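Local atomic coordinates of ADP-dependent L-serine kinase SerK (Thermococcus kodakarensis KOD1, PDB entry 5X0J), a protein that catalyses the ADP-dependent phosphorylation of free L-serine to O-phospho-L-serine, releasing AMP, in the first step of cysteine biosynthesis from serine. Residues 112-116 / 167-173. The protein carries 1 engineered substitution. Numbering follows the deposited sequence.
Sequences EVVER and EMSVEGK
A salt-bridge network links Arg-116 of helix 110-119 to Glu-167 and Glu-171 of segment 167-173. The guanidinium grips the Glu-171 carboxylate end-on, the two planes only 22° apart: Arg-116 NH1 reaches the syn lone pair of Glu-171 OE1 at 2.8 Å, nearly straight, and Arg-116 NH2 meets Glu-171 OE2 at 2.9 Å. Arg-116 NH2 also gives a longer, in-plane bond to the anti lone pair of Glu-167 OE1 (3.2 Å), while Lys-163 holds the other oxygen of Glu-167. Lys-173 NZ is a second donor to Glu-171 OE1 at 3.1 Å; the shared carboxylate probably offsets the nearness of the Lys-173 and Arg-116 charges. Bends at chi2 and chi3 (-76° and -75°) carry Arg-116 over Met-168, whose CG sits over one guanidinium face, displaced toward its rim. Farther along, the Met-168 chain turns at chi3, bringing Met-168 CE within 3.8 Å of Val-113 CG2 and against Glu-112 CG. A leucine at Arg-116 would probably leave Glu-171 without its two-pronged partner and take one cation from Glu-167. A water joins Glu-112 OE1 to Lys-173 O, just past the Schellman motif at Gly-172. The whole is a charged rim over an apolar contact, joining two helices of the SerK C-terminal domain away from the substrate sites.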
loop_
_atom_site.group_PDB
_atom_site.type_symbol
_atom_site.label_atom_id
_atom_site.label_comp_id
_atom_site.label_asym_id
_atom_site.label_seq_id
_atom_site.Cartn_x
_atom_site.Cartn_y
_atom_site.Cartn_z
ATOM N N GLU A 112 9.326 -21.774 2.642
ATOM C CA GLU A 112 8.133 -21.644 3.478
ATOM C C GLU A 112 7.071 -20.737 2.835
ATOM O O GLU A 112 5.882 -21.065 2.844
ATOM C CB GLU A 112 8.510 -21.093 4.853
ATOM C CG GLU A 112 7.427 -21.237 5.904
ATOM C CD GLU A 112 7.912 -20.876 7.300
ATOM O OE1 GLU A 112 8.852 -20.048 7.439
ATOM O OE2 GLU A 112 7.356 -21.430 8.261
ATOM N N VAL A 113 7.509 -19.601 2.297
ATOM C CA VAL A 113 6.608 -18.675 1.597
ATOM C C VAL A 113 6.006 -19.368 0.364
ATOM O O VAL A 113 4.789 -19.357 0.180
ATOM C CB VAL A 113 7.313 -17.338 1.232
ATOM C CG1 VAL A 113 6.418 -16.446 0.374
ATOM C CG2 VAL A 113 7.714 -16.579 2.497
ATOM N N VAL A 114 6.846 -20.009 -0.447
ATOM C CA VAL A 114 6.363 -20.708 -1.652
ATOM C C VAL A 114 5.330 -21.795 -1.311
ATOM O O VAL A 114 4.288 -21.900 -1.975
ATOM C CB VAL A 114 7.536 -21.272 -2.485
ATOM C CG1 VAL A 114 7.033 -22.181 -3.610
ATOM C CG2 VAL A 114 8.368 -20.135 -3.059
ATOM N N GLU A 115 5.609 -22.598 -0.286
ATOM C CA GLU A 115 4.694 -23.638 0.221
ATOM C C GLU A 115 3.329 -23.050 0.569
ATOM O O GLU A 115 2.273 -23.594 0.225
ATOM C CB GLU A 115 5.308 -24.305 1.471
ATOM C CG GLU A 115 4.447 -25.346 2.178
ATOM C CD GLU A 115 5.195 -26.065 3.292
ATOM O OE1 GLU A 115 5.878 -25.388 4.094
ATOM O OE2 GLU A 115 5.086 -27.305 3.373
ATOM N N ARG A 116 3.359 -21.930 1.297
ATOM C CA ARG A 116 2.112 -21.257 1.697
ATOM C C ARG A 116 1.369 -20.662 0.500
ATOM O O ARG A 116 0.141 -20.726 0.445
ATOM C CB ARG A 116 2.358 -20.180 2.766
ATOM C CG ARG A 116 2.586 -20.733 4.167
ATOM C CD ARG A 116 1.290 -21.198 4.819
ATOM N NE ARG A 116 0.448 -20.096 5.286
ATOM C CZ ARG A 116 0.621 -19.422 6.425
ATOM N NH1 ARG A 116 1.618 -19.717 7.246
ATOM N NH2 ARG A 116 -0.214 -18.436 6.741
ATOM N N GLU A 167 -0.684 -12.989 6.566
ATOM C CA GLU A 167 -0.757 -14.037 7.576
ATOM C C GLU A 167 0.613 -14.433 8.118
ATOM O O GLU A 167 0.783 -14.583 9.327
ATOM C CB GLU A 167 -1.451 -15.265 7.009
ATOM C CG GLU A 167 -2.923 -15.036 6.721
ATOM C CD GLU A 167 -3.551 -16.156 5.911
ATOM O OE1 GLU A 167 -2.870 -17.155 5.600
ATOM O OE2 GLU A 167 -4.746 -16.027 5.579
ATOM N N MET A 168 1.580 -14.608 7.224
ATOM C CA MET A 168 2.927 -14.989 7.648
ATOM C C MET A 168 3.588 -13.895 8.472
ATOM O O MET A 168 4.340 -14.194 9.398
ATOM C CB MET A 168 3.789 -15.379 6.451
ATOM C CG MET A 168 3.295 -16.646 5.765
ATOM S SD MET A 168 4.346 -17.232 4.430
ATOM C CE MET A 168 5.632 -18.063 5.375
ATOM N N SER A 169 3.297 -12.641 8.137
ATOM C CA SER A 169 3.764 -11.484 8.907
ATOM C C SER A 169 3.182 -11.489 10.324
ATOM O O SER A 169 3.898 -11.330 11.318
ATOM C CB SER A 169 3.383 -10.208 8.154
ATOM O OG SER A 169 3.499 -9.049 8.949
ATOM N N VAL A 170 1.872 -11.689 10.414
ATOM C CA VAL A 170 1.193 -11.749 11.723
ATOM C C VAL A 170 1.701 -12.919 12.564
ATOM O O VAL A 170 1.859 -12.786 13.784
ATOM C CB VAL A 170 -0.338 -11.794 11.545
ATOM C CG1 VAL A 170 -1.054 -12.089 12.861
ATOM C CG2 VAL A 170 -0.831 -10.470 10.968
ATOM N N GLU A 171 1.966 -14.045 11.909
ATOM C CA GLU A 171 2.518 -15.229 12.577
ATOM C C GLU A 171 3.993 -15.071 13.001
ATOM O O GLU A 171 4.498 -15.894 13.764
ATOM C CB GLU A 171 2.371 -16.462 11.671
ATOM C CG GLU A 171 0.925 -16.913 11.421
ATOM C CD GLU A 171 0.760 -17.706 10.137
ATOM O OE1 GLU A 171 1.748 -18.316 9.680
ATOM O OE2 GLU A 171 -0.368 -17.729 9.569
ATOM N N GLY A 172 4.678 -14.037 12.517
ATOM C CA GLY A 172 6.090 -13.810 12.839
ATOM C C GLY A 172 7.071 -14.595 11.988
ATOM O O GLY A 172 8.280 -14.543 12.234
ATOM N N LYS A 173 6.580 -15.300 10.971
ATOM C CA LYS A 173 7.426 -16.130 10.120
ATOM C C LYS A 173 8.275 -15.287 9.176
ATOM O O LYS A 173 9.370 -15.702 8.797
ATOM C CB LYS A 173 6.584 -17.130 9.330
ATOM C CG LYS A 173 5.897 -18.164 10.207
ATOM C CD LYS A 173 5.113 -19.159 9.370
ATOM C CE LYS A 173 4.698 -20.378 10.181
ATOM N NZ LYS A 173 3.756 -20.027 11.276
HETATM O O HOH W 1 10.796 -17.660 7.444
#